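Local coordinates for protein interleukin-2 receptor subunit beta (Mus musculus, PDB 6DG5) that probably serves as the cell-surface beta subunit that takes part in binding interleukin-2 and interleukin-15 and transmits the mitogenic signal, at residues Y12-A16 with Q131-I136; Q114-T120 with L202-P208; V181-V185 with S196-Q200. One frame throughout, in Å; residues are numbered along the deposited sequence.

Interaction 1. Residues Y12-A16 with Q131-I136; sequences YNSRA and QVSHYI
R15 reaches from the loop after strand 8-12 over the loop that holds Q131 to I136, a worked example of a domain junction in which one long side chain does much of the bridging. Its CB points toward the partner loop. CG, anti to the carbonyl carbon and beside the backbone N (chi1 -84°), lies 3.6 Å from Q131 O and 4.0 Å from Q131 CB. A bend at chi2 carries the chain on, so that CD passes S133 CA and NE forms a salt bridge with E69. The guanidinium has V132 O and S133 CA over one face. At its end NH1 makes a long, weak hydrogen bond of 3.4 Å to H134 ND1, meeting the imidazole near the ring plane with the two planes 49° apart; Q71 OE1 is a stronger partner of the same nitrogen.

Beside the arginine, S14 OG accepts S133 N at 3.3 Å, and S14 CB packs on I136 CD1 at 3.8 Å. N13 holds its own loop in an Asx turn, OD1 taking R15 N at 2.9 Å, while its ND2 offers only a weak bond to Q131 OE1 (3.2 Å), the two amides steeply inclined. On the other side, an ST turn from S133 OG to Y135 N shapes the second loop, and Q71 also bonds that hydroxyl. H134 and Y135 meanwhile hydrogen-bond acidic side chains of another protein chain. The contact forms part of the elbow between the two extracellular domains of a type I cytokine receptor, where loops of this kind form the ligand-binding surface.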
loop_
_atom_site.group_PDB
_atom_site.type_symbol
_atom_site.label_atom_id
_atom_site.label_comp_id
_atom_site.label_asym_id
_atom_site.label_seq_id
_atom_site.Cartn_x
_atom_site.Cartn_y
_atom_site.Cartn_z
ATOM N N TYR B 12 -2.463 -18.133 -6.379
ATOM C CA TYR B 12 -2.285 -17.903 -4.952
ATOM C C TYR B 12 -3.254 -16.817 -4.503
ATOM O O TYR B 12 -3.302 -15.737 -5.104
ATOM C CB TYR B 12 -0.833 -17.509 -4.661
ATOM C CG TYR B 12 -0.525 -17.105 -3.236
ATOM C CD1 TYR B 12 -0.984 -17.855 -2.161
ATOM C CD2 TYR B 12 0.259 -15.989 -2.968
ATOM C CE1 TYR B 12 -0.693 -17.491 -0.858
ATOM C CE2 TYR B 12 0.561 -15.620 -1.671
ATOM C CZ TYR B 12 0.079 -16.373 -0.619
ATOM O OH TYR B 12 0.373 -16.007 0.674
ATOM N N ASN B 13 -4.033 -17.108 -3.462
ATOM C CA ASN B 13 -5.051 -16.184 -2.979
ATOM C C ASN B 13 -4.481 -15.072 -2.103
ATOM O O ASN B 13 -5.257 -14.354 -1.463
ATOM C CB ASN B 13 -6.134 -16.949 -2.210
ATOM C CG ASN B 13 -5.705 -17.325 -0.804
ATOM O OD1 ASN B 13 -4.523 -17.546 -0.536
ATOM N ND2 ASN B 13 -6.670 -17.401 0.106
ATOM N N SER B 14 -3.154 -14.929 -2.067
ATOM C CA SER B 14 -2.403 -13.944 -1.291
ATOM C C SER B 14 -2.433 -14.209 0.209
ATOM O O SER B 14 -1.943 -13.379 0.981
ATOM C CB SER B 14 -2.872 -12.506 -1.552
ATOM O OG SER B 14 -4.095 -12.248 -0.889
ATOM N N ARG B 15 -2.982 -15.339 0.650
ATOM C CA ARG B 15 -2.938 -15.681 2.067
ATOM C C ARG B 15 -2.320 -17.057 2.281
ATOM O O ARG B 15 -1.106 -17.169 2.479
ATOM C CB ARG B 15 -4.335 -15.623 2.690
ATOM C CG ARG B 15 -4.760 -14.233 3.141
ATOM C CD ARG B 15 -3.604 -13.487 3.789
ATOM N NE ARG B 15 -4.051 -12.536 4.803
ATOM C CZ ARG B 15 -3.267 -11.622 5.365
ATOM N NH1 ARG B 15 -1.995 -11.524 5.002
ATOM N NH2 ARG B 15 -3.755 -10.801 6.284
ATOM N N ALA B 16 -3.140 -18.113 2.241
ATOM C CA ALA B 16 -2.631 -19.449 2.530
ATOM C C ALA B 16 -3.185 -20.517 1.592
ATOM O O ALA B 16 -3.195 -21.699 1.956
ATOM C CB ALA B 16 -2.944 -19.835 3.976
ATOM N N GLN B 131 -9.464 -12.554 2.735
ATOM C CA GLN B 131 -8.212 -13.191 2.319
ATOM C C GLN B 131 -7.363 -12.268 1.448
ATOM O O GLN B 131 -6.720 -12.704 0.490
ATOM C CB GLN B 131 -8.480 -14.516 1.603
ATOM C CG GLN B 131 -8.652 -15.693 2.542
ATOM C CD GLN B 131 -9.766 -16.618 2.113
ATOM O OE1 GLN B 131 -9.530 -17.638 1.465
ATOM N NE2 GLN B 131 -10.993 -16.266 2.473
ATOM N N VAL B 132 -7.359 -10.981 1.780
ATOM C CA VAL B 132 -6.539 -9.995 1.087
ATOM C C VAL B 132 -5.336 -9.685 1.964
ATOM O O VAL B 132 -5.488 -9.265 3.118
ATOM C CB VAL B 132 -7.335 -8.720 0.767
ATOM C CG1 VAL B 132 -6.458 -7.737 0.009
ATOM C CG2 VAL B 132 -8.576 -9.061 -0.037
ATOM N N SER B 133 -4.142 -9.891 1.419
ATOM C CA SER B 133 -2.925 -9.710 2.194
ATOM C C SER B 133 -2.664 -8.235 2.464
ATOM O O SER B 133 -3.004 -7.362 1.663
ATOM C CB SER B 133 -1.731 -10.316 1.458
ATOM O OG SER B 133 -0.528 -10.094 2.172
ATOM N N HIS B 134 -2.054 -7.965 3.620
ATOM C CA HIS B 134 -1.570 -6.619 3.903
ATOM C C HIS B 134 -0.506 -6.196 2.901
ATOM O O HIS B 134 -0.312 -4.998 2.669
ATOM C CB HIS B 134 -1.014 -6.553 5.324
ATOM C CG HIS B 134 0.148 -7.468 5.557
ATOM N ND1 HIS B 134 0.033 -8.840 5.515
ATOM C CD2 HIS B 134 1.448 -7.208 5.828
ATOM C CE1 HIS B 134 1.211 -9.387 5.755
ATOM N NE2 HIS B 134 2.087 -8.417 5.951
ATOM N N TYR B 135 0.186 -7.168 2.298
ATOM C CA TYR B 135 1.188 -6.866 1.283
ATOM C C TYR B 135 0.575 -6.136 0.094
ATOM O O TYR B 135 1.209 -5.252 -0.497
ATOM C CB TYR B 135 1.857 -8.157 0.811
ATOM C CG TYR B 135 2.785 -8.813 1.808
ATOM C CD1 TYR B 135 3.596 -8.054 2.642
ATOM C CD2 TYR B 135 2.856 -10.195 1.906
ATOM C CE1 TYR B 135 4.449 -8.656 3.549
ATOM C CE2 TYR B 135 3.704 -10.806 2.806
ATOM C CZ TYR B 135 4.498 -10.033 3.628
ATOM O OH TYR B 135 5.342 -10.647 4.526
ATOM N N ILE B 136 -0.655 -6.493 -0.274
ATOM C CA ILE B 136 -1.300 -5.965 -1.468
ATOM C C ILE B 136 -2.575 -5.197 -1.162
ATOM O O ILE B 136 -3.214 -4.698 -2.093
ATOM C CB ILE B 136 -1.600 -7.090 -2.482
ATOM C CG1 ILE B 136 -2.545 -8.117 -1.860
ATOM C CG2 ILE B 136 -0.313 -7.753 -2.934
ATOM C CD1 ILE B 136 -3.245 -8.991 -2.870
#

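Interaction 2. Residues Q114-T120 with L202-P208. With NAG (2-acetamido-2-deoxy-beta-D-glucopyranose), chain D.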
loop_
_atom_site.group_PDB
_atom_site.type_symbol
_atom_site.label_atom_id
_atom_site.label_comp_id
_atom_site.label_asym_id
_atom_site.label_seq_id
_atom_site.Cartn_x
_atom_site.Cartn_y
_atom_site.Cartn_z
ATOM N N GLN B 114 -24.800 -6.227 -0.928
ATOM C CA GLN B 114 -26.115 -5.815 -0.461
ATOM C C GLN B 114 -26.367 -4.373 -0.870
ATOM O O GLN B 114 -25.439 -3.624 -1.189
ATOM C CB GLN B 114 -26.253 -5.971 1.056
ATOM C CG GLN B 114 -25.427 -4.989 1.866
ATOM C CD GLN B 114 -25.815 -4.990 3.328
ATOM O OE1 GLN B 114 -26.918 -5.402 3.686
ATOM N NE2 GLN B 114 -24.909 -4.533 4.184
ATOM N N VAL B 115 -27.640 -3.996 -0.845
ATOM C CA VAL B 115 -28.079 -2.655 -1.206
ATOM C C VAL B 115 -28.336 -1.875 0.075
ATOM O O VAL B 115 -29.162 -2.278 0.902
ATOM C CB VAL B 115 -29.339 -2.696 -2.084
ATOM C CG1 VAL B 115 -29.799 -1.286 -2.410
ATOM C CG2 VAL B 115 -29.076 -3.488 -3.352
ATOM N N LEU B 116 -27.632 -0.756 0.239
ATOM C CA LEU B 116 -27.836 0.101 1.400
ATOM C C LEU B 116 -28.922 1.141 1.158
ATOM O O LEU B 116 -29.722 1.422 2.056
ATOM C CB LEU B 116 -26.529 0.794 1.790
ATOM C CG LEU B 116 -25.425 -0.094 2.365
ATOM C CD1 LEU B 116 -24.256 0.751 2.845
ATOM C CD2 LEU B 116 -25.963 -0.957 3.493
ATOM N N HIS B 117 -28.965 1.721 -0.038
ATOM C CA HIS B 117 -30.022 2.647 -0.412
ATOM C C HIS B 117 -30.475 2.322 -1.824
ATOM O O HIS B 117 -29.658 1.957 -2.671
ATOM C CB HIS B 117 -29.554 4.104 -0.333
ATOM C CG HIS B 117 -30.515 5.078 -0.939
ATOM N ND1 HIS B 117 -30.286 5.691 -2.153
ATOM C CD2 HIS B 117 -31.714 5.533 -0.508
ATOM C CE1 HIS B 117 -31.299 6.491 -2.438
ATOM N NE2 HIS B 117 -32.178 6.413 -1.455
ATOM N N ILE B 118 -31.775 2.445 -2.074
ATOM C CA ILE B 118 -32.307 2.231 -3.415
ATOM C C ILE B 118 -33.465 3.199 -3.636
ATOM O O ILE B 118 -34.363 3.309 -2.797
ATOM C CB ILE B 118 -32.725 0.760 -3.628
ATOM C CG1 ILE B 118 -33.333 0.581 -5.017
ATOM C CG2 ILE B 118 -33.664 0.280 -2.517
ATOM C CD1 ILE B 118 -33.064 -0.765 -5.626
ATOM N N ASP B 119 -33.420 3.920 -4.755
ATOM C CA ASP B 119 -34.417 4.930 -5.091
ATOM C C ASP B 119 -35.204 4.509 -6.330
ATOM O O ASP B 119 -35.206 3.334 -6.718
ATOM C CB ASP B 119 -33.726 6.277 -5.337
ATOM C CG ASP B 119 -34.532 7.458 -4.849
ATOM O OD1 ASP B 119 -35.766 7.477 -5.041
ATOM O OD2 ASP B 119 -33.913 8.360 -4.256
ATOM N N THR B 120 -35.884 5.462 -6.961
ATOM C CA THR B 120 -36.450 5.162 -8.264
ATOM C C THR B 120 -35.374 5.147 -9.333
ATOM O O THR B 120 -35.501 4.421 -10.324
ATOM C CB THR B 120 -37.542 6.164 -8.632
ATOM O OG1 THR B 120 -37.012 7.495 -8.589
ATOM C CG2 THR B 120 -38.711 6.045 -7.677
ATOM N N LEU B 202 -26.115 -10.078 -7.336
ATOM C CA LEU B 202 -27.099 -9.446 -6.467
ATOM C C LEU B 202 -28.220 -8.884 -7.329
ATOM O O LEU B 202 -27.981 -8.011 -8.171
ATOM C CB LEU B 202 -26.455 -8.339 -5.635
ATOM C CG LEU B 202 -27.391 -7.455 -4.811
ATOM C CD1 LEU B 202 -27.772 -8.140 -3.510
ATOM C CD2 LEU B 202 -26.752 -6.101 -4.548
ATOM N N THR B 203 -29.436 -9.377 -7.117
ATOM C CA THR B 203 -30.596 -8.965 -7.895
ATOM C C THR B 203 -31.409 -7.951 -7.102
ATOM O O THR B 203 -31.803 -8.218 -5.962
ATOM C CB THR B 203 -31.463 -10.170 -8.258
ATOM O OG1 THR B 203 -30.625 -11.248 -8.694
ATOM C CG2 THR B 203 -32.428 -9.809 -9.373
ATOM N N PHE B 204 -31.658 -6.790 -7.706
ATOM C CA PHE B 204 -32.402 -5.722 -7.058
ATOM C C PHE B 204 -33.304 -5.036 -8.073
ATOM O O PHE B 204 -33.021 -5.025 -9.274
ATOM C CB PHE B 204 -31.463 -4.694 -6.403
ATOM C CG PHE B 204 -30.546 -3.997 -7.372
ATOM C CD1 PHE B 204 -29.350 -4.580 -7.757
ATOM C CD2 PHE B 204 -30.873 -2.752 -7.885
ATOM C CE1 PHE B 204 -28.502 -3.940 -8.644
ATOM C CE2 PHE B 204 -30.030 -2.106 -8.772
ATOM C CZ PHE B 204 -28.842 -2.701 -9.151
ATOM N N ARG B 205 -34.398 -4.459 -7.575
ATOM C CA ARG B 205 -35.379 -3.777 -8.408
ATOM C C ARG B 205 -35.611 -2.371 -7.873
ATOM O O ARG B 205 -35.768 -2.174 -6.663
ATOM C CB ARG B 205 -36.703 -4.550 -8.456
ATOM C CG ARG B 205 -37.759 -3.925 -9.353
ATOM C CD ARG B 205 -39.023 -4.769 -9.390
ATOM N NE ARG B 205 -40.068 -4.153 -10.204
ATOM C CZ ARG B 205 -40.248 -4.397 -11.498
ATOM N NH1 ARG B 205 -39.455 -5.248 -12.131
ATOM N NH2 ARG B 205 -41.224 -3.790 -12.158
ATOM N N THR B 206 -35.638 -1.398 -8.780
ATOM C CA THR B 206 -35.802 -0.004 -8.404
ATOM C C THR B 206 -37.247 0.288 -8.005
ATOM O O THR B 206 -38.185 -0.416 -8.389
ATOM C CB THR B 206 -35.384 0.912 -9.554
ATOM O OG1 THR B 206 -35.932 0.417 -10.782
ATOM C CG2 THR B 206 -33.871 0.970 -9.664
ATOM N N ARG B 207 -37.413 1.350 -7.218
ATOM C CA ARG B 207 -38.738 1.756 -6.770
ATOM C C ARG B 207 -39.569 2.223 -7.963
ATOM O O ARG B 207 -39.057 2.930 -8.836
ATOM C CB ARG B 207 -38.626 2.876 -5.732
ATOM C CG ARG B 207 -39.948 3.329 -5.130
ATOM C CD ARG B 207 -39.767 4.543 -4.226
ATOM N NE ARG B 207 -39.074 4.219 -2.980
ATOM C CZ ARG B 207 -39.688 3.945 -1.833
ATOM N NH1 ARG B 207 -41.013 3.955 -1.771
ATOM N NH2 ARG B 207 -38.980 3.663 -0.747
ATOM N N PRO B 208 -40.842 1.838 -8.037
ATOM C CA PRO B 208 -41.664 2.229 -9.188
ATOM C C PRO B 208 -41.929 3.726 -9.219
ATOM O O PRO B 208 -41.903 4.411 -8.194
ATOM C CB PRO B 208 -42.963 1.440 -8.983
ATOM C CG PRO B 208 -43.003 1.165 -7.517
ATOM C CD PRO B 208 -41.576 0.961 -7.112
HETATM C C1 NAG D . -22.588 4.379 -0.385
HETATM C C2 NAG D . -22.304 5.865 -0.129
HETATM C C3 NAG D . -20.931 6.049 0.529
HETATM C C4 NAG D . -20.777 5.148 1.749
HETATM C C5 NAG D . -21.127 3.708 1.382
HETATM C C6 NAG D . -21.115 2.769 2.566
HETATM C C7 NAG D . -22.778 7.903 -1.418
HETATM C C8 NAG D . -22.792 8.533 -2.779
HETATM N N2 NAG D . -22.380 6.628 -1.365
HETATM O O3 NAG D . -20.782 7.412 0.910
HETATM O O4 NAG D . -19.429 5.181 2.212
HETATM O O5 NAG D . -22.447 3.651 0.826
HETATM O O6 NAG D . -22.065 3.149 3.552
HETATM O O7 NAG D . -23.114 8.522 -0.413
#
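The one hydrogen bond between the two segments is R207 N to D119 O, at 3.0 Å, although their end-to-end directions differ by just 21°. It sits toward their far ends; over the rest, side chains do the joining. The bond is fairly straight (163° at the hydrogen), with its donor raised above the carbonyl plane.

V115 turns one methyl toward the other segment: CG2, anti to the carbonyl carbon, touches L202 CD2 at 3.7 Å and stands a little farther from F204 CB. The chain then turns a corner at L116, and I118 points inward again. With CG1 anti to the backbone N (chi1 178°), CD1 reaches F204 CD2 (3.7 Å), approaching the ring obliquely and also lying against R205 O. Near the chain end, T120 CG2 rests alongside the aliphatic part of R207, 3.7 Å from CB and about equally near CG and CD. D119 OD1 uses its anti lone pair to accept T120 N at 2.8 Å, a bond within the segment that lies just beside the crossing one. T206 presents CB to T120 O at 3.6 Å, while its hydroxyl is hydrogen-bonded with I174 O and T177 N.

Outside, L116 CD1 lies 3.3 Å from O6 of an N-acetylglucosamine of the glycan near N124. The two segments close the edge of a fibronectin type III sandwich: strand 111-118 pairs with 123-128, strand 202-205 pairs with 178-187, and L202 and F204 both pack on I125 of strand 123-128, with F204 also meeting L170 of strand 167-170.

Interaction 3. Residues V181-V185 with S196-Q200. With MAN (alpha-D-mannopyranose), chain E; FUC (alpha-L-fucopyranose), chain C.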
loop_
_atom_site.group_PDB
_atom_site.type_symbol
_atom_site.label_atom_id
_atom_site.label_comp_id
_atom_site.label_asym_id
_atom_site.label_seq_id
_atom_site.Cartn_x
_atom_site.Cartn_y
_atom_site.Cartn_z
ATOM N N VAL B 181 -26.031 -7.593 -10.507
ATOM C CA VAL B 181 -24.709 -6.987 -10.383
ATOM C C VAL B 181 -23.717 -8.011 -9.844
ATOM O O VAL B 181 -24.019 -8.744 -8.895
ATOM C CB VAL B 181 -24.751 -5.738 -9.473
ATOM C CG1 VAL B 181 -23.358 -5.378 -8.985
ATOM C CG2 VAL B 181 -25.359 -4.566 -10.221
ATOM N N GLN B 182 -22.533 -8.057 -10.456
ATOM C CA GLN B 182 -21.410 -8.846 -9.976
ATOM C C GLN B 182 -20.186 -7.950 -9.866
ATOM O O GLN B 182 -20.000 -7.035 -10.671
ATOM C CB GLN B 182 -21.091 -10.016 -10.911
ATOM C CG GLN B 182 -22.142 -11.108 -10.946
ATOM C CD GLN B 182 -21.713 -12.285 -11.803
ATOM O OE1 GLN B 182 -21.486 -12.144 -13.005
ATOM N NE2 GLN B 182 -21.587 -13.453 -11.183
ATOM N N VAL B 183 -19.344 -8.225 -8.867
ATOM C CA VAL B 183 -18.134 -7.450 -8.613
ATOM C C VAL B 183 -16.945 -8.398 -8.534
ATOM O O VAL B 183 -17.094 -9.582 -8.219
ATOM C CB VAL B 183 -18.254 -6.610 -7.320
ATOM C CG1 VAL B 183 -17.256 -5.468 -7.328
ATOM C CG2 VAL B 183 -19.673 -6.080 -7.149
ATOM N N ARG B 184 -15.760 -7.872 -8.841
ATOM C CA ARG B 184 -14.524 -8.632 -8.725
ATOM C C ARG B 184 -13.391 -7.693 -8.326
ATOM O O ARG B 184 -13.507 -6.470 -8.430
ATOM C CB ARG B 184 -14.188 -9.371 -10.027
ATOM C CG ARG B 184 -14.089 -8.486 -11.251
ATOM C CD ARG B 184 -13.809 -9.324 -12.484
ATOM N NE ARG B 184 -13.477 -8.510 -13.650
ATOM C CZ ARG B 184 -13.069 -9.011 -14.811
ATOM N NH1 ARG B 184 -12.941 -10.322 -14.958
ATOM N NH2 ARG B 184 -12.785 -8.202 -15.823
ATOM N N VAL B 185 -12.282 -8.287 -7.873
ATOM C CA VAL B 185 -11.215 -7.550 -7.204
ATOM C C VAL B 185 -9.856 -7.977 -7.751
ATOM O O VAL B 185 -9.679 -9.104 -8.221
ATOM C CB VAL B 185 -11.294 -7.753 -5.670
ATOM C CG1 VAL B 185 -11.049 -9.209 -5.299
ATOM C CG2 VAL B 185 -10.327 -6.834 -4.936
ATOM N N SER B 196 -10.059 -11.641 -9.933
ATOM C CA SER B 196 -10.786 -12.601 -9.124
ATOM C C SER B 196 -12.097 -12.964 -9.807
ATOM O O SER B 196 -12.608 -12.201 -10.631
ATOM C CB SER B 196 -11.066 -12.022 -7.740
ATOM O OG SER B 196 -12.170 -11.134 -7.772
ATOM N N PRO B 197 -12.665 -14.128 -9.486
ATOM C CA PRO B 197 -13.961 -14.495 -10.062
ATOM C C PRO B 197 -15.045 -13.509 -9.655
ATOM O O PRO B 197 -14.940 -12.805 -8.650
ATOM C CB PRO B 197 -14.230 -15.887 -9.482
ATOM C CG PRO B 197 -12.882 -16.413 -9.151
ATOM C CD PRO B 197 -12.089 -15.225 -8.694
ATOM N N TRP B 198 -16.095 -13.458 -10.469
ATOM C CA TRP B 198 -17.202 -12.556 -10.196
ATOM C C TRP B 198 -17.927 -12.970 -8.924
ATOM O O TRP B 198 -18.059 -14.160 -8.623
ATOM C CB TRP B 198 -18.173 -12.537 -11.370
ATOM C CG TRP B 198 -17.631 -11.859 -12.588
ATOM C CD1 TRP B 198 -17.173 -12.457 -13.726
ATOM C CD2 TRP B 198 -17.488 -10.448 -12.790
ATOM N NE1 TRP B 198 -16.759 -11.505 -14.626
ATOM C CE2 TRP B 198 -16.942 -10.264 -14.075
ATOM C CE3 TRP B 198 -17.770 -9.324 -12.009
ATOM C CZ2 TRP B 198 -16.672 -9.002 -14.598
ATOM C CZ3 TRP B 198 -17.503 -8.072 -12.530
ATOM C CH2 TRP B 198 -16.960 -7.921 -13.812
ATOM N N SER B 199 -18.394 -11.977 -8.177
ATOM C CA SER B 199 -19.127 -12.235 -6.950
ATOM C C SER B 199 -20.468 -12.894 -7.257
ATOM O O SER B 199 -20.958 -12.868 -8.390
ATOM C CB SER B 199 -19.355 -10.934 -6.187
ATOM O OG SER B 199 -20.161 -10.037 -6.933
ATOM N N GLN B 200 -21.062 -13.490 -6.228
ATOM C CA GLN B 200 -22.414 -14.014 -6.356
ATOM C C GLN B 200 -23.344 -12.874 -6.747
ATOM O O GLN B 200 -23.408 -11.865 -6.027
ATOM C CB GLN B 200 -22.888 -14.664 -5.058
ATOM C CG GLN B 200 -22.638 -16.161 -4.983
ATOM C CD GLN B 200 -23.314 -16.805 -3.786
ATOM O OE1 GLN B 200 -24.477 -16.524 -3.489
ATOM N NE2 GLN B 200 -22.585 -17.670 -3.088
HETATM C C1 MAN E . -21.313 -19.373 -7.911
HETATM C C2 MAN E . -22.158 -18.554 -8.926
HETATM C C3 MAN E . -21.245 -17.712 -9.812
HETATM C C4 MAN E . -20.312 -16.840 -8.963
HETATM C C5 MAN E . -19.499 -17.717 -8.003
HETATM C C6 MAN E . -18.643 -16.897 -7.050
HETATM O O2 MAN E . -23.017 -17.624 -8.260
HETATM O O3 MAN E . -21.991 -16.899 -10.713
HETATM O O4 MAN E . -19.420 -16.124 -9.810
HETATM O O5 MAN E . -20.392 -18.539 -7.199
HETATM O O6 MAN E . -17.782 -17.783 -6.341
HETATM C C1 FUC C . -9.822 -20.444 -5.716
HETATM C C2 FUC C . -9.049 -19.118 -5.497
HETATM C C3 FUC C . -9.679 -17.950 -6.271
HETATM C C4 FUC C . -11.145 -18.234 -6.668
HETATM C C5 FUC C . -11.228 -19.537 -7.492
HETATM C C6 FUC C . -12.610 -20.181 -7.475
HETATM O O2 FUC C . -7.671 -19.238 -5.822
HETATM O O3 FUC C . -9.656 -16.777 -5.470
HETATM O O4 FUC C . -11.996 -18.294 -5.527
HETATM O O5 FUC C . -10.286 -20.548 -7.051
#
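S196 and S199 bind strand 181-185 through matching pairs of bonds, and these form the tight part of the contact. S199 N donates to V183 O, in the carbonyl plane, while S199 OG accepts V183 N at 2.8 Å; two residues along the strand, S196 N gives to V185 O and S196 OG takes V185 N at 2.9 Å. Each serine thus occupies both the N-H and the C=O of one valine, using its hydroxyl where a second strand would have used its backbone.

Between the two serines W198 lays its indole over R184. With CG between the backbone N and the carbonyl carbon (chi1 56°) and the chain extended beyond, R184 sends CD over the six-membered ring, a CH-pi contact 3.5 Å from the centroid. Its guanidinium continues nearly parallel to the indole, the two planes 7° apart, with W198 CZ2 over one face; it also makes a cation-pi contact with W195 and a salt bridge with E143. Two residues earlier on the strand, Q182 sets its amide almost flat against the start of the indole side chain and donates NE2 to S199 O at 2.9 Å, while OE1 is taken by R145, which makes a cation-pi contact with W198.

On the outer side the packing gives way to sugar. W198 O accepts O4 of a mannose at 2.7 Å, Q200 directs CB away from the strand and lies with CG 3.6 Å from O2 of that mannose, and P197 CG touches C4 of a fucose at 3.5 Å. Stacked arginine and tryptophan beside serine-bonded backbone is the signature of the WSXWS motif of type I cytokine receptors, which appears necessary for proper folding.

Interactions 2 and 3 belong to one fibronectin type III domain: their centres lie 18 Å apart, and they meet where L202 N probably bonds V181 O at 2.9 Å, while F204 CE1 packs on V181 CG2. Interaction 3 is nested within the chain loop that interaction 2 closes. Interaction 1 stands apart at the domain junction, its centre about 17 Å from that of interaction 3 and about 32 Å from that of interaction 2. Sugar spans part of the first interval: the fucose touching P197 lies about 5 Å from the N13 side chain. Of the three, interaction 1 alone meets another protein chain, whereas no other protein chain of the assembly touches the other two.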